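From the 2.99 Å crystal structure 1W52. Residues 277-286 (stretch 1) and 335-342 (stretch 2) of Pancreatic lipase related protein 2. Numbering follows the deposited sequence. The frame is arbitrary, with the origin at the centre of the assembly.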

# COMPACT_ATOMS: atom_id res chain seq x y z
N LEU A 277 0.76 -1.07 12.43
CA LEU A 277 1.55 -0.63 13.61
C LEU A 277 2.26 0.69 13.47
O LEU A 277 2.82 1.15 14.43
N ASN A 278 2.21 1.33 12.31
CA ASN A 278 3.04 2.49 12.07
C ASN A 278 2.33 3.51 11.28
O ASN A 278 2.87 4.03 10.32
N PRO A 279 1.14 3.85 11.73
CA PRO A 279 0.23 4.69 10.94
C PRO A 279 0.91 5.88 10.27
O PRO A 279 0.62 6.18 9.13
N ASP A 280 1.81 6.55 10.99
CA ASP A 280 2.39 7.81 10.51
C ASP A 280 3.47 7.54 9.50
O ASP A 280 4.25 8.43 9.14
N GLY A 281 3.53 6.29 9.05
CA GLY A 281 4.69 5.79 8.36
C GLY A 281 4.60 5.93 6.86
O GLY A 281 5.61 5.76 6.15
N PHE A 282 3.39 6.23 6.38
CA PHE A 282 3.10 6.14 4.96
C PHE A 282 2.10 7.18 4.60
O PHE A 282 0.97 6.85 4.28
N LEU A 283 2.49 8.44 4.66
CA LEU A 283 1.56 9.50 4.35
C LEU A 283 1.48 9.74 2.87
O LEU A 283 2.46 10.07 2.25
N ALA A 284 0.32 9.61 2.29
CA ALA A 284 0.21 9.88 0.88
C ALA A 284 -0.04 11.35 0.60
O ALA A 284 -0.64 12.07 1.38
N TYR A 285 0.41 11.80 -0.55
CA TYR A 285 0.30 13.20 -0.91
C TYR A 285 -0.52 13.22 -2.18
O TYR A 285 -0.33 12.37 -3.02
N PRO A 286 -1.40 14.18 -2.36
CA PRO A 286 -2.25 14.15 -3.56
C PRO A 286 -1.45 14.77 -4.70
O PRO A 286 -0.57 15.57 -4.35
N GLY A 335 12.35 -3.74 6.23
CA GLY A 335 11.98 -3.78 7.62
C GLY A 335 10.51 -3.50 7.87
O GLY A 335 9.68 -4.39 7.74
N ASP A 336 10.22 -2.26 8.26
CA ASP A 336 8.86 -1.72 8.38
C ASP A 336 8.55 -0.70 7.20
O ASP A 336 7.41 -0.22 7.03
N TYR A 337 9.55 -0.39 6.38
CA TYR A 337 9.38 0.39 5.15
C TYR A 337 8.82 1.79 5.36
O TYR A 337 8.24 2.39 4.44
N THR A 338 9.02 2.35 6.55
CA THR A 338 8.50 3.69 6.81
C THR A 338 9.48 4.75 6.34
O THR A 338 10.65 4.64 6.60
N SER A 339 9.00 5.75 5.64
CA SER A 339 9.84 6.84 5.24
C SER A 339 9.08 8.12 5.49
O SER A 339 7.85 8.18 5.37
N TRP A 340 9.80 9.16 5.83
CA TRP A 340 9.17 10.43 5.99
C TRP A 340 9.76 11.38 5.01
O TRP A 340 10.91 11.26 4.62
N ARG A 341 8.99 12.35 4.59
CA ARG A 341 9.45 13.18 3.52
C ARG A 341 9.74 14.56 4.05
O ARG A 341 8.97 15.12 4.83
N TYR A 342 10.86 15.11 3.58
CA TYR A 342 11.32 16.42 3.97
C TYR A 342 11.68 17.18 2.71
O TYR A 342 12.08 16.56 1.74

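The two stretches bury 424 Å² between them, and the nearest CA atoms are those of G281 and T338, 4.6 Å apart. G281, W340 and F282 cover the most surface.

G281 has no side chain, and this allows the close approach. A CB on G281 would lie 2.5 Å from CG2 of T338, a clash. CA of G281 sits 3.9 Å from CZ2 of W340. The backbone adds one weak hydrogen bond, from S339 N to G281 O, at 3.4 Å.

W340 is in the m rotamer (chi1 -81°). Its CA-to-CB bond points sideways, but the indole end comes nearer to stretch 1. NE1 of W340 lies 2.9 Å from O of D280.

F282 is also m. Its CB points sideways, and the ring reaches in among the loop residues of stretch 2. CZ of F282 is 3.3 Å from O of D336, CE1 of F282 is 4.3 Å from CB of Y337, and CE2 of F282 is 3.8 Å from CG2 of T338. T338, in rotamer p, turns OG1 to D336 OD2 in a 2.5 Å hydrogen bond.

Further along, Y285 (m) and R341 (t) both point in. The R341 CD lies over one face of the tyrosine ring, and Y285 OH is 3.4 Å from R341 CB. The R341 guanidinium is hydrogen-bonded elsewhere in the structure.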

# COMPACT_ATOMS: atom_id res chain seq x y z
CB LEU A 277 2.60 -1.64 13.98
CG LEU A 277 2.05 -3.04 14.06
CD1 LEU A 277 2.91 -3.93 14.91
CD2 LEU A 277 0.71 -3.00 14.68
CB ASN A 278 4.28 2.08 11.27
CG ASN A 278 5.19 1.18 12.06
OD1 ASN A 278 5.91 1.66 12.93
ND2 ASN A 278 5.15 -0.13 11.79
CB PRO A 279 -0.75 5.22 11.99
CG PRO A 279 -0.16 4.74 13.40
CD PRO A 279 0.65 3.53 13.08
CB ASP A 280 2.98 8.62 11.68
CG ASP A 280 1.91 9.02 12.71
OD1 ASP A 280 0.91 9.72 12.33
OD2 ASP A 280 2.00 8.66 13.92
CB PHE A 282 2.53 4.77 4.57
CG PHE A 282 3.31 3.59 5.08
CD1 PHE A 282 4.13 2.86 4.25
CD2 PHE A 282 3.16 3.13 6.39
CE1 PHE A 282 4.79 1.72 4.73
CE2 PHE A 282 3.85 1.97 6.86
CZ PHE A 282 4.67 1.29 6.04
CB LEU A 283 2.00 10.80 5.01
CG LEU A 283 1.95 10.99 6.54
CD1 LEU A 283 3.03 10.21 7.35
CD2 LEU A 283 2.08 12.47 6.80
CB ALA A 284 -0.89 9.04 0.31
CB TYR A 285 1.67 13.85 -1.21
CG TYR A 285 2.60 13.92 -0.02
CD1 TYR A 285 3.07 12.78 0.55
CD2 TYR A 285 3.00 15.13 0.53
CE1 TYR A 285 3.89 12.80 1.60
CE2 TYR A 285 3.86 15.14 1.64
CZ TYR A 285 4.28 13.95 2.15
OH TYR A 285 5.14 13.80 3.21
CB PRO A 286 -3.45 14.98 -3.14
CG PRO A 286 -3.21 15.21 -1.60
CD PRO A 286 -1.71 15.32 -1.49
CB ASP A 336 8.69 -1.07 9.77
CG ASP A 336 9.35 0.33 9.86
OD1 ASP A 336 10.45 0.54 9.30
OD2 ASP A 336 8.86 1.30 10.45
CB TYR A 337 8.47 -0.32 4.12
CG TYR A 337 8.74 -1.80 3.86
CD1 TYR A 337 8.05 -2.77 4.56
CD2 TYR A 337 9.65 -2.23 2.88
CE1 TYR A 337 8.28 -4.07 4.36
CE2 TYR A 337 9.88 -3.55 2.66
CZ TYR A 337 9.19 -4.48 3.41
OH TYR A 337 9.34 -5.84 3.22
CB THR A 338 8.21 3.90 8.27
OG1 THR A 338 9.28 3.38 9.07
CG2 THR A 338 7.03 3.06 8.68
CB SER A 339 10.22 6.76 3.77
OG SER A 339 10.21 8.06 3.14
CB TRP A 340 9.43 10.88 7.39
CG TRP A 340 8.49 10.26 8.32
CD1 TRP A 340 7.32 10.76 8.71
CD2 TRP A 340 8.63 8.99 9.00
NE1 TRP A 340 6.70 9.91 9.59
CE2 TRP A 340 7.49 8.82 9.80
CE3 TRP A 340 9.59 7.99 9.00
CZ2 TRP A 340 7.28 7.69 10.62
CZ3 TRP A 340 9.38 6.83 9.86
CH2 TRP A 340 8.24 6.72 10.64
CB ARG A 341 8.40 13.27 2.46
CG ARG A 341 8.88 13.92 1.24
CD ARG A 341 7.85 13.83 0.16
NE ARG A 341 8.29 14.17 -1.19
CZ ARG A 341 9.10 13.42 -1.92
NH1 ARG A 341 9.63 12.28 -1.40
NH2 ARG A 341 9.38 13.81 -3.18
CB TYR A 342 12.53 16.25 4.86
CG TYR A 342 12.19 15.54 6.17
CD1 TYR A 342 12.35 14.19 6.29
CD2 TYR A 342 11.71 16.25 7.31
CE1 TYR A 342 12.06 13.51 7.49
CE2 TYR A 342 11.41 15.58 8.52
CZ TYR A 342 11.60 14.20 8.61
OH TYR A 342 11.33 13.45 9.76